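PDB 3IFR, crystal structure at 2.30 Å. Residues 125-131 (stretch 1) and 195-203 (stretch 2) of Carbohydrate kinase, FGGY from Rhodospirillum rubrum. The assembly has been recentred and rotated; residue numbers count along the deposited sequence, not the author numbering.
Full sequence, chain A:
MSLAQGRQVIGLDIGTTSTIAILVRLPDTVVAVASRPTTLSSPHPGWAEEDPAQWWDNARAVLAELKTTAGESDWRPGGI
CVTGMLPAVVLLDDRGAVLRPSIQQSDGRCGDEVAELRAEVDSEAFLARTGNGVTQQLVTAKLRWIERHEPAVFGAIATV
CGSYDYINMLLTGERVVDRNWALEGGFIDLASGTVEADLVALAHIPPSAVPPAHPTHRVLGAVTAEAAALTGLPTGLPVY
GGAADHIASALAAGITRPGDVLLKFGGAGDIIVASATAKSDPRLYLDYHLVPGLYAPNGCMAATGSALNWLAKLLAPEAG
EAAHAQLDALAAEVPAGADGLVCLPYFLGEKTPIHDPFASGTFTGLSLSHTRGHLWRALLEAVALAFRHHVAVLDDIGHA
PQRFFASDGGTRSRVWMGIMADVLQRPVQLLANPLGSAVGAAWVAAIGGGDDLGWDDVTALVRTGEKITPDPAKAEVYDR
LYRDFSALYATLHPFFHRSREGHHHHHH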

# COMPACT_ATOMS: atom_id res chain seq x y z
N ALA A 125 -12.18 -19.16 -8.30
CA ALA A 125 -11.86 -20.11 -7.26
C ALA A 125 -10.54 -19.65 -6.65
O ALA A 125 -10.37 -19.67 -5.44
CB ALA A 125 -11.75 -21.50 -7.84
N PHE A 126 -9.62 -19.22 -7.51
CA PHE A 126 -8.29 -18.81 -7.08
C PHE A 126 -8.38 -17.57 -6.17
O PHE A 126 -7.76 -17.52 -5.09
CB PHE A 126 -7.40 -18.49 -8.28
CG PHE A 126 -6.04 -18.03 -7.90
CD1 PHE A 126 -5.80 -16.71 -7.55
CD2 PHE A 126 -4.99 -18.92 -7.85
CE1 PHE A 126 -4.54 -16.29 -7.17
CE2 PHE A 126 -3.73 -18.50 -7.47
CZ PHE A 126 -3.49 -17.19 -7.14
N LEU A 127 -9.13 -16.58 -6.64
CA LEU A 127 -9.28 -15.33 -5.90
C LEU A 127 -10.03 -15.59 -4.57
O LEU A 127 -9.69 -15.00 -3.54
CB LEU A 127 -9.92 -14.27 -6.80
CG LEU A 127 -10.16 -12.79 -6.43
CD1 LEU A 127 -11.64 -12.57 -6.22
CD2 LEU A 127 -9.38 -12.31 -5.21
N ALA A 128 -11.00 -16.51 -4.58
CA ALA A 128 -11.69 -16.91 -3.34
C ALA A 128 -10.76 -17.67 -2.43
O ALA A 128 -11.02 -17.87 -1.26
CB ALA A 128 -12.90 -17.77 -3.65
N ARG A 129 -9.67 -18.14 -2.98
CA ARG A 129 -8.83 -18.99 -2.18
C ARG A 129 -7.73 -18.20 -1.50
O ARG A 129 -7.42 -18.42 -0.34
CB ARG A 129 -8.25 -20.06 -3.08
CG ARG A 129 -7.36 -20.99 -2.40
CD ARG A 129 -7.48 -22.27 -3.15
NE ARG A 129 -6.80 -23.33 -2.46
CZ ARG A 129 -5.76 -23.97 -2.96
NH1 ARG A 129 -5.32 -23.65 -4.17
NH2 ARG A 129 -5.19 -24.94 -2.27
N THR A 130 -7.10 -17.30 -2.25
CA THR A 130 -5.97 -16.56 -1.74
C THR A 130 -6.40 -15.13 -1.42
O THR A 130 -5.59 -14.33 -0.96
CB THR A 130 -4.94 -16.44 -2.83
OG1 THR A 130 -5.49 -15.58 -3.84
CG2 THR A 130 -4.68 -17.80 -3.45
N GLY A 131 -7.66 -14.81 -1.71
CA GLY A 131 -8.16 -13.45 -1.57
C GLY A 131 -7.47 -12.42 -2.44
O GLY A 131 -7.61 -11.22 -2.23
N VAL A 195 1.25 -21.86 3.64
CA VAL A 195 1.70 -22.02 2.27
C VAL A 195 1.21 -23.38 1.80
O VAL A 195 1.40 -24.37 2.50
CB VAL A 195 3.23 -21.93 2.17
CG1 VAL A 195 3.69 -22.28 0.78
CG2 VAL A 195 3.66 -20.50 2.55
N GLU A 196 0.52 -23.41 0.67
CA GLU A 196 0.00 -24.65 0.11
C GLU A 196 0.84 -25.22 -1.06
O GLU A 196 1.28 -24.48 -1.96
CB GLU A 196 -1.42 -24.42 -0.36
CG GLU A 196 -2.30 -23.78 0.71
CD GLU A 196 -2.84 -24.81 1.67
OE1 GLU A 196 -2.41 -25.98 1.61
OE2 GLU A 196 -3.69 -24.43 2.49
N ALA A 197 1.05 -26.53 -1.04
CA ALA A 197 1.88 -27.19 -2.05
C ALA A 197 1.31 -26.89 -3.44
O ALA A 197 1.95 -26.31 -4.31
CB ALA A 197 1.88 -28.67 -1.80
N ASP A 198 0.12 -27.39 -3.64
CA ASP A 198 -0.84 -26.88 -4.56
C ASP A 198 -0.47 -25.52 -5.18
O ASP A 198 -0.27 -25.41 -6.37
CB ASP A 198 -2.12 -26.75 -3.71
CG ASP A 198 -3.33 -26.65 -4.53
OD1 ASP A 198 -3.30 -27.03 -5.71
OD2 ASP A 198 -4.33 -26.16 -4.01
N LEU A 199 -0.40 -24.47 -4.36
CA LEU A 199 -0.26 -23.11 -4.86
C LEU A 199 1.14 -22.82 -5.33
O LEU A 199 1.33 -22.16 -6.35
CB LEU A 199 -0.70 -22.10 -3.81
CG LEU A 199 -2.23 -22.06 -3.71
CD1 LEU A 199 -2.72 -21.47 -2.42
CD2 LEU A 199 -2.86 -21.38 -4.95
N VAL A 200 2.13 -23.29 -4.59
CA VAL A 200 3.50 -23.17 -5.04
C VAL A 200 3.74 -23.93 -6.36
O VAL A 200 4.35 -23.41 -7.29
CB VAL A 200 4.48 -23.64 -3.94
CG1 VAL A 200 5.89 -23.42 -4.37
CG2 VAL A 200 4.21 -22.87 -2.65
N ALA A 201 3.20 -25.14 -6.46
CA ALA A 201 3.31 -25.90 -7.72
C ALA A 201 2.93 -25.08 -8.95
O ALA A 201 3.54 -25.23 -9.97
CB ALA A 201 2.48 -27.21 -7.67
N LEU A 202 1.92 -24.23 -8.86
CA LEU A 202 1.56 -23.38 -10.00
C LEU A 202 2.74 -22.57 -10.59
O LEU A 202 2.73 -22.19 -11.77
CB LEU A 202 0.47 -22.38 -9.60
CG LEU A 202 -1.05 -22.53 -9.79
CD1 LEU A 202 -1.60 -21.15 -9.99
CD2 LEU A 202 -1.47 -23.45 -10.94
N ALA A 203 3.70 -22.22 -9.75
CA ALA A 203 4.82 -21.38 -10.16
C ALA A 203 5.96 -22.30 -10.61
O ALA A 203 7.04 -21.83 -10.99
CB ALA A 203 5.26 -20.47 -8.97

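Two short helical segments, at least 67 residues apart in sequence where they touch, meet here through side chains alone. Their axes come no closer than 12.8 Å and run at 125° to each other, so the gap must be filled by long or bulky side chains; even the nearest CA atoms, those of T130 and L199, are 9.2 Å apart.

A125 lies out of reach. The CA-to-CB bond of F126 points sideways to stretch 2, but in its t rotamer the end of the ring comes nearer, and CE2 lies 3.9 Å from CD2 of L199 and 4.2 Å from CD1 of L202. A broad aromatic ring suits this buried site, since it can touch two leucines three residues apart in sequence.

L127 and A128 make no contact. R129, nearly extended, spans the gap to D198, which lies near the plane of the guanidinium. The salt bridge from R129 NH2 to D198 OD2 measures 2.3 Å, implausibly short, so the exact position of OD2 is uncertain although the pairing of charges is reasonable. L199 covers one face of the guanidinium with CD1, apolar packing that leaves the in-plane N-H groups free to bond.

T130 sets its methyl CG2 4.3 Å from CD1 of L199, while OG1 bonds back to O of F126, 3.2 Å away. G131 then leaves the helix with positive phi, a conformation glycine adopts readily.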